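Local coordinates for protein epidermin leader peptide processing serine protease EpiP (Staphylococcus aureus subsp. aureus, PDB 3QFH) that is a subtilisin-like serine endopeptidase that probably cleaves the leader peptide from the epidermin precursor, at residues V235-K243 / K251-A259. Sequence-based numbering, arbitrary orientation.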
loop_
_atom_site.group_PDB
_atom_site.type_symbol
_atom_site.label_atom_id
_atom_site.label_comp_id
_atom_site.label_asym_id
_atom_site.label_seq_id
_atom_site.Cartn_x
_atom_site.Cartn_y
_atom_site.Cartn_z
ATOM N N VAL A 235 -1.867 -2.918 0.815
ATOM C CA VAL A 235 -3.065 -3.728 0.525
ATOM C C VAL A 235 -3.250 -4.001 -0.959
ATOM O O VAL A 235 -3.121 -3.112 -1.809
ATOM C CB VAL A 235 -4.396 -3.086 1.046
ATOM C CG1 VAL A 235 -4.703 -1.778 0.322
ATOM C CG2 VAL A 235 -5.565 -4.050 0.867
ATOM N N GLY A 236 -3.568 -5.249 -1.257
ATOM C CA GLY A 236 -3.826 -5.672 -2.603
ATOM C C GLY A 236 -5.211 -6.270 -2.634
ATOM O O GLY A 236 -5.845 -6.456 -1.592
ATOM N N SER A 237 -5.691 -6.549 -3.828
ATOM C CA SER A 237 -6.972 -7.188 -3.986
ATOM C C SER A 237 -7.081 -7.626 -5.422
ATOM O O SER A 237 -6.527 -6.992 -6.324
ATOM C CB SER A 237 -8.118 -6.228 -3.679
ATOM O OG SER A 237 -8.230 -5.274 -4.712
ATOM N N TYR A 238 -7.785 -8.719 -5.636
ATOM C CA TYR A 238 -8.011 -9.194 -6.966
ATOM C C TYR A 238 -9.394 -8.703 -7.300
ATOM O O TYR A 238 -10.366 -9.027 -6.607
ATOM C CB TYR A 238 -7.878 -10.699 -7.041
ATOM C CG TYR A 238 -6.477 -11.138 -6.744
ATOM C CD1 TYR A 238 -5.511 -11.133 -7.736
ATOM C CD2 TYR A 238 -6.104 -11.528 -5.465
ATOM C CE1 TYR A 238 -4.216 -11.517 -7.476
ATOM C CE2 TYR A 238 -4.801 -11.924 -5.196
ATOM C CZ TYR A 238 -3.861 -11.912 -6.215
ATOM O OH TYR A 238 -2.562 -12.292 -5.971
ATOM N N ILE A 239 -9.470 -7.902 -8.352
ATOM C CA ILE A 239 -10.703 -7.268 -8.740
ATOM C C ILE A 239 -11.178 -7.803 -10.085
ATOM O O ILE A 239 -10.369 -8.107 -10.963
ATOM C CB ILE A 239 -10.485 -5.731 -8.780
ATOM C CG1 ILE A 239 -11.807 -4.978 -8.810
ATOM C CG2 ILE A 239 -9.562 -5.331 -9.941
ATOM C CD1 ILE A 239 -11.634 -3.497 -8.638
ATOM N N ILE A 240 -12.495 -7.945 -10.219
ATOM C CA ILE A 240 -13.112 -8.394 -11.454
ATOM C C ILE A 240 -13.611 -7.176 -12.227
ATOM O O ILE A 240 -14.284 -6.308 -11.664
ATOM C CB ILE A 240 -14.318 -9.347 -11.184
ATOM C CG1 ILE A 240 -13.873 -10.572 -10.379
ATOM C CG2 ILE A 240 -14.952 -9.779 -12.488
ATOM C CD1 ILE A 240 -15.005 -11.465 -9.926
ATOM N N LEU A 241 -13.249 -7.092 -13.501
ATOM C CA LEU A 241 -13.732 -6.020 -14.365
ATOM C C LEU A 241 -13.975 -6.618 -15.730
ATOM O O LEU A 241 -13.260 -7.531 -16.155
ATOM C CB LEU A 241 -12.774 -4.837 -14.461
ATOM C CG LEU A 241 -11.443 -5.025 -15.175
ATOM C CD1 LEU A 241 -10.808 -3.672 -15.466
ATOM C CD2 LEU A 241 -10.527 -5.913 -14.343
ATOM N N ASP A 242 -14.975 -6.084 -16.418
ATOM C CA ASP A 242 -15.387 -6.610 -17.699
ATOM C C ASP A 242 -15.547 -5.513 -18.751
ATOM O O ASP A 242 -16.622 -4.931 -18.896
ATOM C CB ASP A 242 -16.704 -7.344 -17.493
ATOM C CG ASP A 242 -17.125 -8.131 -18.697
ATOM O OD1 ASP A 242 -18.197 -8.759 -18.623
ATOM O OD2 ASP A 242 -16.390 -8.127 -19.710
ATOM N N LYS A 243 -14.486 -5.274 -19.521
ATOM C CA LYS A 243 -14.486 -4.217 -20.549
ATOM C C LYS A 243 -15.460 -4.429 -21.717
ATOM O O LYS A 243 -15.708 -3.507 -22.484
ATOM C CB LYS A 243 -13.063 -3.983 -21.069
ATOM C CG LYS A 243 -12.119 -3.501 -19.970
ATOM C CD LYS A 243 -10.766 -3.034 -20.493
ATOM C CE LYS A 243 -9.896 -2.533 -19.340
ATOM N NZ LYS A 243 -8.596 -1.960 -19.790
ATOM N N LYS A 251 -22.256 -5.874 -13.416
ATOM C CA LYS A 251 -22.142 -7.088 -12.623
ATOM C C LYS A 251 -20.703 -7.269 -12.117
ATOM O O LYS A 251 -20.440 -8.140 -11.306
ATOM C CB LYS A 251 -22.555 -8.292 -13.490
ATOM C CG LYS A 251 -23.839 -8.045 -14.284
ATOM C CD LYS A 251 -24.293 -9.216 -15.177
ATOM C CE LYS A 251 -23.252 -9.646 -16.239
ATOM N NZ LYS A 251 -22.193 -10.562 -15.698
ATOM N N ASP A 252 -19.780 -6.446 -12.604
ATOM C CA ASP A 252 -18.379 -6.541 -12.217
ATOM C C ASP A 252 -18.071 -5.501 -11.119
ATOM O O ASP A 252 -18.992 -4.999 -10.477
ATOM C CB ASP A 252 -17.482 -6.370 -13.443
ATOM C CG ASP A 252 -17.637 -5.004 -14.109
ATOM O OD1 ASP A 252 -18.392 -4.138 -13.592
ATOM O OD2 ASP A 252 -17.004 -4.794 -15.164
ATOM N N GLU A 253 -16.794 -5.184 -10.908
ATOM C CA GLU A 253 -16.395 -4.234 -9.865
ATOM C C GLU A 253 -15.779 -2.968 -10.470
ATOM O O GLU A 253 -14.837 -2.379 -9.956
ATOM C CB GLU A 253 -15.477 -4.958 -8.883
ATOM C CG GLU A 253 -16.210 -6.202 -8.313
ATOM C CD GLU A 253 -15.331 -7.205 -7.625
ATOM O OE1 GLU A 253 -14.105 -7.214 -7.848
ATOM O OE2 GLU A 253 -15.893 -8.024 -6.867
ATOM N N LYS A 254 -16.388 -2.543 -11.564
ATOM C CA LYS A 254 -15.970 -1.379 -12.310
ATOM C C LYS A 254 -15.812 -0.097 -11.504
ATOM O O LYS A 254 -14.797 0.611 -11.646
ATOM C CB LYS A 254 -16.989 -1.142 -13.418
ATOM C CG LYS A 254 -16.786 0.101 -14.273
ATOM C CD LYS A 254 -15.535 0.040 -15.090
ATOM C CE LYS A 254 -15.554 1.101 -16.206
ATOM N NZ LYS A 254 -14.239 1.214 -16.890
ATOM N N VAL A 255 -16.803 0.230 -10.681
ATOM C CA VAL A 255 -16.749 1.499 -9.946
ATOM C C VAL A 255 -15.536 1.586 -9.031
ATOM O O VAL A 255 -14.871 2.627 -8.972
ATOM C CB VAL A 255 -18.054 1.802 -9.199
ATOM C CG1 VAL A 255 -17.923 3.083 -8.397
ATOM C CG2 VAL A 255 -19.180 1.939 -10.197
ATOM N N GLU A 256 -15.232 0.485 -8.348
ATOM C CA GLU A 256 -14.089 0.426 -7.472
ATOM C C GLU A 256 -12.802 0.546 -8.264
ATOM O O GLU A 256 -11.889 1.231 -7.849
ATOM C CB GLU A 256 -14.053 -0.880 -6.667
ATOM C CG GLU A 256 -14.899 -0.903 -5.427
ATOM C CD GLU A 256 -16.393 -1.015 -5.663
ATOM O OE1 GLU A 256 -16.835 -1.371 -6.792
ATOM O OE2 GLU A 256 -17.121 -0.772 -4.672
ATOM N N TYR A 257 -12.725 -0.164 -9.388
ATOM C CA TYR A 257 -11.535 -0.133 -10.235
ATOM C C TYR A 257 -11.241 1.317 -10.640
ATOM O O TYR A 257 -10.128 1.831 -10.439
ATOM C CB TYR A 257 -11.722 -1.015 -11.479
ATOM C CG TYR A 257 -10.467 -1.086 -12.307
ATOM C CD1 TYR A 257 -9.570 -2.130 -12.148
ATOM C CD2 TYR A 257 -10.147 -0.072 -13.212
ATOM C CE1 TYR A 257 -8.389 -2.179 -12.886
ATOM C CE2 TYR A 257 -8.984 -0.121 -13.956
ATOM C CZ TYR A 257 -8.107 -1.177 -13.783
ATOM O OH TYR A 257 -6.944 -1.222 -14.510
ATOM N N ASP A 258 -12.255 1.970 -11.190
ATOM C CA ASP A 258 -12.152 3.359 -11.614
ATOM C C ASP A 258 -11.788 4.270 -10.468
ATOM O O ASP A 258 -10.978 5.160 -10.637
ATOM C CB ASP A 258 -13.478 3.846 -12.207
ATOM C CG ASP A 258 -13.791 3.206 -13.557
ATOM O OD1 ASP A 258 -12.880 2.594 -14.156
ATOM O OD2 ASP A 258 -14.947 3.330 -14.022
ATOM N N ALA A 259 -12.410 4.066 -9.313
ATOM C CA ALA A 259 -12.154 4.916 -8.151
ATOM C C ALA A 259 -10.684 4.832 -7.760
ATOM O O ALA A 259 -10.027 5.862 -7.545
ATOM C CB ALA A 259 -13.027 4.509 -6.976
#
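Glu253 grips both polar backbone atoms of Ile240 on one edge of the strand, with its side chain on the N-H and its own N-H on the carbonyl. Ile240 N points at Glu253 OE1 (3.0 Å) with an almost straight N-H line of 175°, although it meets the oxygen from above the carboxylate plane. Ile240 O accepts Glu253 N at 2.9 Å. Glu253 CG lies beside its own N, anti to the carbonyl carbon, and the extended chain beyond it brings OE1 to Ile240 N; OE2 forms a salt bridge with Arg295, so each oxygen of the carboxylate has a partner.

The tight part lies on the buried side of the strand. Ile239 CD1 rests 3.8 Å from Tyr257 CB, while Ile239 CG2 sits at the ring edge. Over one face of the Tyr257 ring stands Leu241 CD1, 3.8 Å from the centroid and 11° off the normal, a CH-pi contact. In this subtilisin-like fold, strand 237-241 pairs antiparallel with 302-306 and runs at 117° to helix 254-259, with Glu253 as the helix N-cap residue.

Past the C-terminal end of the strand, buried Asp252 meets the partly exposed Asp242 at the looser edge of the contact. Asp252 OD2 takes Asp242 N at 2.7 Å through its anti lone pair and also bridges to Arg250, whose charge probably favours the ionised carboxylate. On the more open side, Asp242 OD2 turns to Asn244 N.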